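Local coordinates for protein fatty Acyl-Adenylate Ligase (Escherichia coli, PDB 3PBK) that belongs to the ANL superfamily of AMP-binding enzymes as a fatty acyl-adenylate ligase and holds 5'-O-[(S)-(dodecanoyloxy)(hydroxy)phosphoryl]adenosine in its pocket, at residues V274-R286 against G304-F318. Sequence-based numbering, arbitrary orientation.
Sequences VAPPFGYELCQRR and GIGAEPISAEQLHQF. With 1ZZ (5'-O-[(S)-(dodecanoyloxy)(hydroxy)phosphoryl]adenosine), chain C.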
loop_
_atom_site.group_PDB
_atom_site.type_symbol
_atom_site.label_atom_id
_atom_site.label_comp_id
_atom_site.label_asym_id
_atom_site.label_seq_id
_atom_site.Cartn_x
_atom_site.Cartn_y
_atom_site.Cartn_z
ATOM N N VAL A 274 -1.467 6.459 9.170
ATOM C CA VAL A 274 -1.552 5.037 8.901
ATOM C C VAL A 274 -0.269 4.602 8.229
ATOM O O VAL A 274 0.276 5.330 7.404
ATOM C CB VAL A 274 -2.766 4.684 8.002
ATOM C CG1 VAL A 274 -2.870 3.177 7.810
ATOM C CG2 VAL A 274 -4.058 5.230 8.593
ATOM N N ALA A 275 0.212 3.421 8.597
ATOM C CA ALA A 275 1.439 2.868 8.049
ATOM C C ALA A 275 1.291 1.357 7.957
ATOM O O ALA A 275 0.382 0.789 8.557
ATOM C CB ALA A 275 2.601 3.228 8.949
ATOM N N PRO A 276 2.187 0.697 7.213
ATOM C CA PRO A 276 2.259 -0.767 7.189
ATOM C C PRO A 276 2.853 -1.308 8.489
ATOM O O PRO A 276 3.507 -0.565 9.218
ATOM C CB PRO A 276 3.235 -1.051 6.044
ATOM C CG PRO A 276 3.508 0.263 5.386
ATOM C CD PRO A 276 3.239 1.309 6.392
ATOM N N PRO A 277 2.654 -2.599 8.769
ATOM C CA PRO A 277 3.193 -3.241 9.964
ATOM C C PRO A 277 4.632 -2.845 10.262
ATOM O O PRO A 277 4.946 -2.542 11.413
ATOM C CB PRO A 277 3.137 -4.713 9.600
ATOM C CG PRO A 277 1.972 -4.817 8.753
ATOM C CD PRO A 277 1.914 -3.555 7.938
ATOM N N PHE A 278 5.496 -2.848 9.252
ATOM C CA PHE A 278 6.912 -2.558 9.480
ATOM C C PHE A 278 7.176 -1.107 9.865
ATOM O O PHE A 278 8.161 -0.822 10.536
ATOM C CB PHE A 278 7.773 -2.941 8.264
ATOM C CG PHE A 278 7.644 -1.995 7.104
ATOM C CD1 PHE A 278 8.379 -0.818 7.072
ATOM C CD2 PHE A 278 6.787 -2.287 6.046
ATOM C CE1 PHE A 278 8.262 0.064 6.007
ATOM C CE2 PHE A 278 6.661 -1.415 4.971
ATOM C CZ PHE A 278 7.399 -0.232 4.951
ATOM N N GLY A 279 6.322 -0.187 9.437
ATOM C CA GLY A 279 6.503 1.199 9.820
ATOM C C GLY A 279 6.497 1.340 11.328
ATOM O O GLY A 279 7.222 2.148 11.900
ATOM N N TYR A 280 5.662 0.536 11.973
ATOM C CA TYR A 280 5.532 0.563 13.425
ATOM C C TYR A 280 6.698 -0.156 14.072
ATOM O O TYR A 280 7.263 0.311 15.059
ATOM C CB TYR A 280 4.204 -0.070 13.870
ATOM C CG TYR A 280 2.991 0.821 13.652
ATOM C CD1 TYR A 280 2.647 1.810 14.569
ATOM C CD2 TYR A 280 2.186 0.676 12.521
ATOM C CE1 TYR A 280 1.532 2.631 14.366
ATOM C CE2 TYR A 280 1.067 1.499 12.307
ATOM C CZ TYR A 280 0.751 2.469 13.235
ATOM O OH TYR A 280 -0.346 3.273 13.030
ATOM N N GLU A 281 7.057 -1.296 13.507
ATOM C CA GLU A 281 8.145 -2.092 14.044
ATOM C C GLU A 281 9.474 -1.353 13.942
ATOM O O GLU A 281 10.230 -1.300 14.907
ATOM C CB GLU A 281 8.211 -3.435 13.329
ATOM C CG GLU A 281 9.128 -4.432 13.984
ATOM C CD GLU A 281 10.527 -4.361 13.423
ATOM O OE1 GLU A 281 10.722 -3.649 12.406
ATOM O OE2 GLU A 281 11.425 -5.021 13.995
ATOM N N LEU A 282 9.749 -0.779 12.774
ATOM C CA LEU A 282 10.947 0.022 12.570
ATOM C C LEU A 282 11.136 0.968 13.746
ATOM O O LEU A 282 12.202 1.013 14.345
ATOM C CB LEU A 282 10.826 0.835 11.283
ATOM C CG LEU A 282 11.943 0.823 10.229
ATOM C CD1 LEU A 282 12.049 2.195 9.608
ATOM C CD2 LEU A 282 13.279 0.431 10.798
ATOM N N CYS A 283 10.092 1.716 14.082
ATOM C CA CYS A 283 10.141 2.688 15.180
ATOM C C CYS A 283 10.600 2.133 16.522
ATOM O O CYS A 283 11.586 2.595 17.096
ATOM C CB CYS A 283 8.778 3.344 15.371
ATOM S SG CYS A 283 8.476 4.697 14.243
ATOM N N GLN A 284 9.858 1.163 17.033
ATOM C CA GLN A 284 10.148 0.597 18.344
ATOM C C GLN A 284 11.514 -0.095 18.354
ATOM O O GLN A 284 12.184 -0.162 19.378
ATOM C CB GLN A 284 9.003 -0.332 18.780
ATOM C CG GLN A 284 9.346 -1.332 19.865
ATOM C CD GLN A 284 9.763 -2.667 19.287
ATOM O OE1 GLN A 284 9.341 -3.040 18.185
ATOM N NE2 GLN A 284 10.593 -3.395 20.020
ATOM N N ARG A 285 11.935 -0.575 17.194
ATOM C CA ARG A 285 13.251 -1.194 17.035
ATOM C C ARG A 285 14.393 -0.176 17.149
ATOM O O ARG A 285 15.467 -0.486 17.658
ATOM C CB ARG A 285 13.331 -1.896 15.672
ATOM C CG ARG A 285 14.342 -3.026 15.556
ATOM C CD ARG A 285 14.141 -3.786 14.245
ATOM N NE ARG A 285 14.828 -3.157 13.120
ATOM C CZ ARG A 285 14.419 -3.221 11.854
ATOM N NH1 ARG A 285 13.301 -3.870 11.551
ATOM N NH2 ARG A 285 15.121 -2.624 10.892
ATOM N N ARG A 286 14.160 1.040 16.680
ATOM C CA ARG A 286 15.243 1.998 16.587
ATOM C C ARG A 286 15.021 3.247 17.422
ATOM O O ARG A 286 15.595 4.299 17.142
ATOM C CB ARG A 286 15.495 2.354 15.125
ATOM C CG ARG A 286 15.939 1.151 14.309
ATOM C CD ARG A 286 16.145 1.497 12.854
ATOM N NE ARG A 286 17.220 2.460 12.655
ATOM C CZ ARG A 286 17.510 3.000 11.478
ATOM N NH1 ARG A 286 16.803 2.666 10.403
ATOM N NH2 ARG A 286 18.500 3.877 11.369
ATOM N N GLY A 304 -3.445 3.680 12.244
ATOM C CA GLY A 304 -3.898 2.595 11.396
ATOM C C GLY A 304 -2.795 1.668 10.930
ATOM O O GLY A 304 -1.646 2.082 10.764
ATOM N N ILE A 305 -3.145 0.401 10.727
ATOM C CA ILE A 305 -2.205 -0.578 10.212
ATOM C C ILE A 305 -2.885 -1.410 9.152
ATOM O O ILE A 305 -4.004 -1.870 9.350
ATOM C CB ILE A 305 -1.723 -1.547 11.293
ATOM C CG1 ILE A 305 -1.431 -0.812 12.599
ATOM C CG2 ILE A 305 -0.514 -2.313 10.811
ATOM C CD1 ILE A 305 -2.556 -0.910 13.623
ATOM N N GLY A 306 -2.204 -1.610 8.032
ATOM C CA GLY A 306 -2.709 -2.456 6.971
ATOM C C GLY A 306 -1.635 -2.577 5.915
ATOM O O GLY A 306 -0.517 -2.122 6.144
ATOM N N ALA A 307 -1.977 -3.181 4.775
ATOM C CA ALA A 307 -1.077 -3.347 3.629
ATOM C C ALA A 307 -0.456 -4.747 3.553
ATOM O O ALA A 307 -0.165 -5.255 2.464
ATOM C CB ALA A 307 0.005 -2.267 3.604
ATOM N N GLU A 308 -0.258 -5.366 4.710
ATOM C CA GLU A 308 0.337 -6.688 4.788
ATOM C C GLU A 308 -0.243 -7.310 6.030
ATOM O O GLU A 308 -0.801 -6.590 6.855
ATOM C CB GLU A 308 1.861 -6.577 4.899
ATOM C CG GLU A 308 2.502 -6.027 3.631
ATOM C CD GLU A 308 3.929 -5.562 3.834
ATOM O OE1 GLU A 308 4.747 -6.392 4.298
ATOM O OE2 GLU A 308 4.230 -4.376 3.515
ATOM N N PRO A 309 -0.134 -8.643 6.174
ATOM C CA PRO A 309 -0.684 -9.299 7.374
ATOM C C PRO A 309 -0.152 -8.656 8.654
ATOM O O PRO A 309 1.062 -8.514 8.819
ATOM C CB PRO A 309 -0.188 -10.738 7.246
ATOM C CG PRO A 309 0.033 -10.924 5.775
ATOM C CD PRO A 309 0.491 -9.603 5.250
ATOM N N ILE A 310 -1.053 -8.258 9.542
ATOM C CA ILE A 310 -0.661 -7.512 10.720
ATOM C C ILE A 310 -0.162 -8.437 11.815
ATOM O O ILE A 310 -0.765 -9.476 12.077
ATOM C CB ILE A 310 -1.837 -6.694 11.254
ATOM C CG1 ILE A 310 -2.262 -5.653 10.219
ATOM C CG2 ILE A 310 -1.469 -6.030 12.567
ATOM C CD1 ILE A 310 -3.647 -5.105 10.452
ATOM N N SER A 311 0.947 -8.064 12.446
ATOM C CA SER A 311 1.429 -8.790 13.614
ATOM C C SER A 311 0.899 -8.169 14.897
ATOM O O SER A 311 1.337 -7.089 15.296
ATOM C CB SER A 311 2.956 -8.806 13.660
ATOM O OG SER A 311 3.433 -9.362 14.886
ATOM N N ALA A 312 -0.039 -8.854 15.545
ATOM C CA ALA A 312 -0.545 -8.394 16.833
ATOM C C ALA A 312 0.620 -8.215 17.790
ATOM O O ALA A 312 0.754 -7.186 18.448
ATOM C CB ALA A 312 -1.531 -9.387 17.402
ATOM N N GLU A 313 1.459 -9.243 17.845
ATOM C CA GLU A 313 2.619 -9.280 18.715
ATOM C C GLU A 313 3.452 -8.019 18.622
ATOM O O GLU A 313 3.832 -7.441 19.641
ATOM C CB GLU A 313 3.481 -10.472 18.345
ATOM C CG GLU A 313 4.675 -10.656 19.228
ATOM C CD GLU A 313 5.384 -11.954 18.928
ATOM O OE1 GLU A 313 4.795 -12.792 18.198
ATOM O OE2 GLU A 313 6.528 -12.132 19.420
ATOM N N GLN A 314 3.749 -7.597 17.397
ATOM C CA GLN A 314 4.555 -6.400 17.196
ATOM C C GLN A 314 3.832 -5.184 17.737
ATOM O O GLN A 314 4.374 -4.430 18.543
ATOM C CB GLN A 314 4.865 -6.186 15.718
ATOM C CG GLN A 314 6.111 -6.866 15.243
ATOM C CD GLN A 314 6.130 -7.033 13.740
ATOM O OE1 GLN A 314 6.574 -8.062 13.227
ATOM N NE2 GLN A 314 5.637 -6.025 13.023
ATOM N N LEU A 315 2.600 -4.997 17.282
ATOM C CA LEU A 315 1.840 -3.823 17.673
ATOM C C LEU A 315 1.806 -3.700 19.192
ATOM O O LEU A 315 1.888 -2.598 19.736
ATOM C CB LEU A 315 0.446 -3.841 17.042
ATOM C CG LEU A 315 0.572 -3.653 15.527
ATOM C CD1 LEU A 315 -0.773 -3.723 14.860
ATOM C CD2 LEU A 315 1.258 -2.339 15.191
ATOM N N HIS A 316 1.726 -4.835 19.877
ATOM C CA HIS A 316 1.820 -4.820 21.323
ATOM C C HIS A 316 3.198 -4.300 21.727
ATOM O O HIS A 316 3.315 -3.417 22.571
ATOM C CB HIS A 316 1.527 -6.199 21.930
ATOM C CG HIS A 316 1.834 -6.281 23.394
ATOM N ND1 HIS A 316 2.376 -7.403 23.982
ATOM C CD2 HIS A 316 1.718 -5.358 24.379
ATOM C CE1 HIS A 316 2.570 -7.173 25.270
ATOM N NE2 HIS A 316 2.181 -5.940 25.536
ATOM N N GLN A 317 4.245 -4.827 21.116
ATOM C CA GLN A 317 5.568 -4.317 21.430
ATOM C C GLN A 317 5.597 -2.801 21.267
ATOM O O GLN A 317 6.041 -2.091 22.162
ATOM C CB GLN A 317 6.649 -4.962 20.560
ATOM C CG GLN A 317 7.128 -6.342 21.026
ATOM C CD GLN A 317 8.158 -6.965 20.069
ATOM O OE1 GLN A 317 7.814 -7.794 19.209
ATOM N NE2 GLN A 317 9.422 -6.553 20.209
ATOM N N PHE A 318 5.117 -2.301 20.134
ATOM C CA PHE A 318 5.167 -0.869 19.886
ATOM C C PHE A 318 4.419 -0.087 20.972
ATOM O O PHE A 318 4.914 0.924 21.470
ATOM C CB PHE A 318 4.632 -0.546 18.493
ATOM C CG PHE A 318 4.472 0.931 18.215
ATOM C CD1 PHE A 318 3.361 1.628 18.679
ATOM C CD2 PHE A 318 5.407 1.613 17.459
ATOM C CE1 PHE A 318 3.207 2.975 18.413
ATOM C CE2 PHE A 318 5.254 2.968 17.191
ATOM C CZ PHE A 318 4.158 3.648 17.665
HETATM P P 1ZZ C . -2.292 -2.421 -2.384
HETATM C C1 1ZZ C . -6.936 8.895 6.049
HETATM N N1 1ZZ C . -3.140 -6.552 2.258
HETATM O O1 1ZZ C . -2.168 -1.601 0.849
HETATM C C2 1ZZ C . -7.350 7.588 5.427
HETATM N N2 1ZZ C . -3.965 -5.182 3.793
HETATM O O2 1ZZ C . -2.973 -1.353 -1.328
HETATM C C3 1ZZ C . -6.295 6.494 5.294
HETATM N N3 1ZZ C . -3.021 -8.581 3.806
HETATM O O3 1ZZ C . -3.112 -2.779 -3.699
HETATM C C4 1ZZ C . -6.839 5.130 4.830
HETATM N N4 1ZZ C . -3.748 -8.174 5.969
HETATM O O4 1ZZ C . -1.069 -1.970 -2.819
HETATM C C5 1ZZ C . -6.062 3.825 5.038
HETATM N N5 1ZZ C . -4.559 -5.957 6.574
HETATM O O5 1ZZ C . -2.101 -3.804 -1.609
HETATM C C6 1ZZ C . -6.428 2.781 4.015
HETATM O O6 1ZZ C . -2.461 -5.895 0.198
HETATM C C7 1ZZ C . -6.459 1.318 4.374
HETATM O O7 1ZZ C . -3.319 -9.306 -0.135
HETATM C C8 1ZZ C . -6.145 0.331 3.272
HETATM O O8 1ZZ C . -5.071 -7.573 -1.583
HETATM C C9 1ZZ C . -5.026 -0.702 3.467
HETATM C C10 1ZZ C . -3.994 -0.927 2.391
HETATM C C11 1ZZ C . -4.198 -0.880 0.940
HETATM C C12 1ZZ C . -3.115 -1.446 0.148
HETATM C C13 1ZZ C . -3.059 -4.789 -1.898
HETATM C C14 1ZZ C . -2.961 -6.116 -1.135
HETATM C C15 1ZZ C . -4.157 -6.994 -0.722
HETATM C C16 1ZZ C . -3.487 -7.947 0.175
HETATM C C17 1ZZ C . -2.597 -7.062 0.979
HETATM C C18 1ZZ C . -3.557 -5.307 2.482
HETATM C C19 1ZZ C . -3.792 -6.436 4.381
HETATM C C20 1ZZ C . -3.296 -7.262 3.493
HETATM C C21 1ZZ C . -3.262 -8.993 5.077
HETATM C C22 1ZZ C . -4.023 -6.843 5.620
HETATM O O HOH W 1 4.133 -3.966 13.640
#
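Two neighbouring strand-loop-helix units of the AMP-binding domain meet here: V274 pairs with G304 in parallel at the strand ends, and the helices that follow, 277-285 and 312-318, pack at 41° with axes 9.2 Å apart. G304 O is gripped twice, by A275 N at 3.2 Å and by the hydroxyl Y280 OH at 2.9 Å; the two donors arrive from opposite faces of the carbonyl plane, tying the first turn of helix 277-285 back to the adjacent strand. Y280, with P277 and F318, carries much of the side-chain packing. Its CG lies anti to the carbonyl carbon (chi1 -76°), which directs the ring between strand and helix: CE2 meets I305 CG1, CG meets L315 CD2 at 3.9 Å, and the CD1 edge points at the centre of the F318 face. This stack is T-shaped, with ring planes at 89° and centroids 5.2 Å apart. C283 CB touches the F318 ring at its edge. On the outer side, the Q314 amide lies against E281 CB and CG, and a water bridges Q314 NE2 to P277 O. S311, the N-cap of helix 312-318, accepts Q314 N on its OG (3.1 Å). Nearer the pocket, P277 fits its CD against I305 CG2 and its CG near E308 O, backing the loop 306-309, which lines the site of the bound 1ZZ; A307 N approaches 1ZZ N2 to 3.0 Å. Both strands belong to the large mixed sheet, where 302-305 runs between 272-275 and 332-337. W261 of helix 260-267 and F332 of strand 332-337 each meet the Y280 ring edge-to-face, F327 meets F318 in the same way, and helix 229-241 packs on V274 and P276.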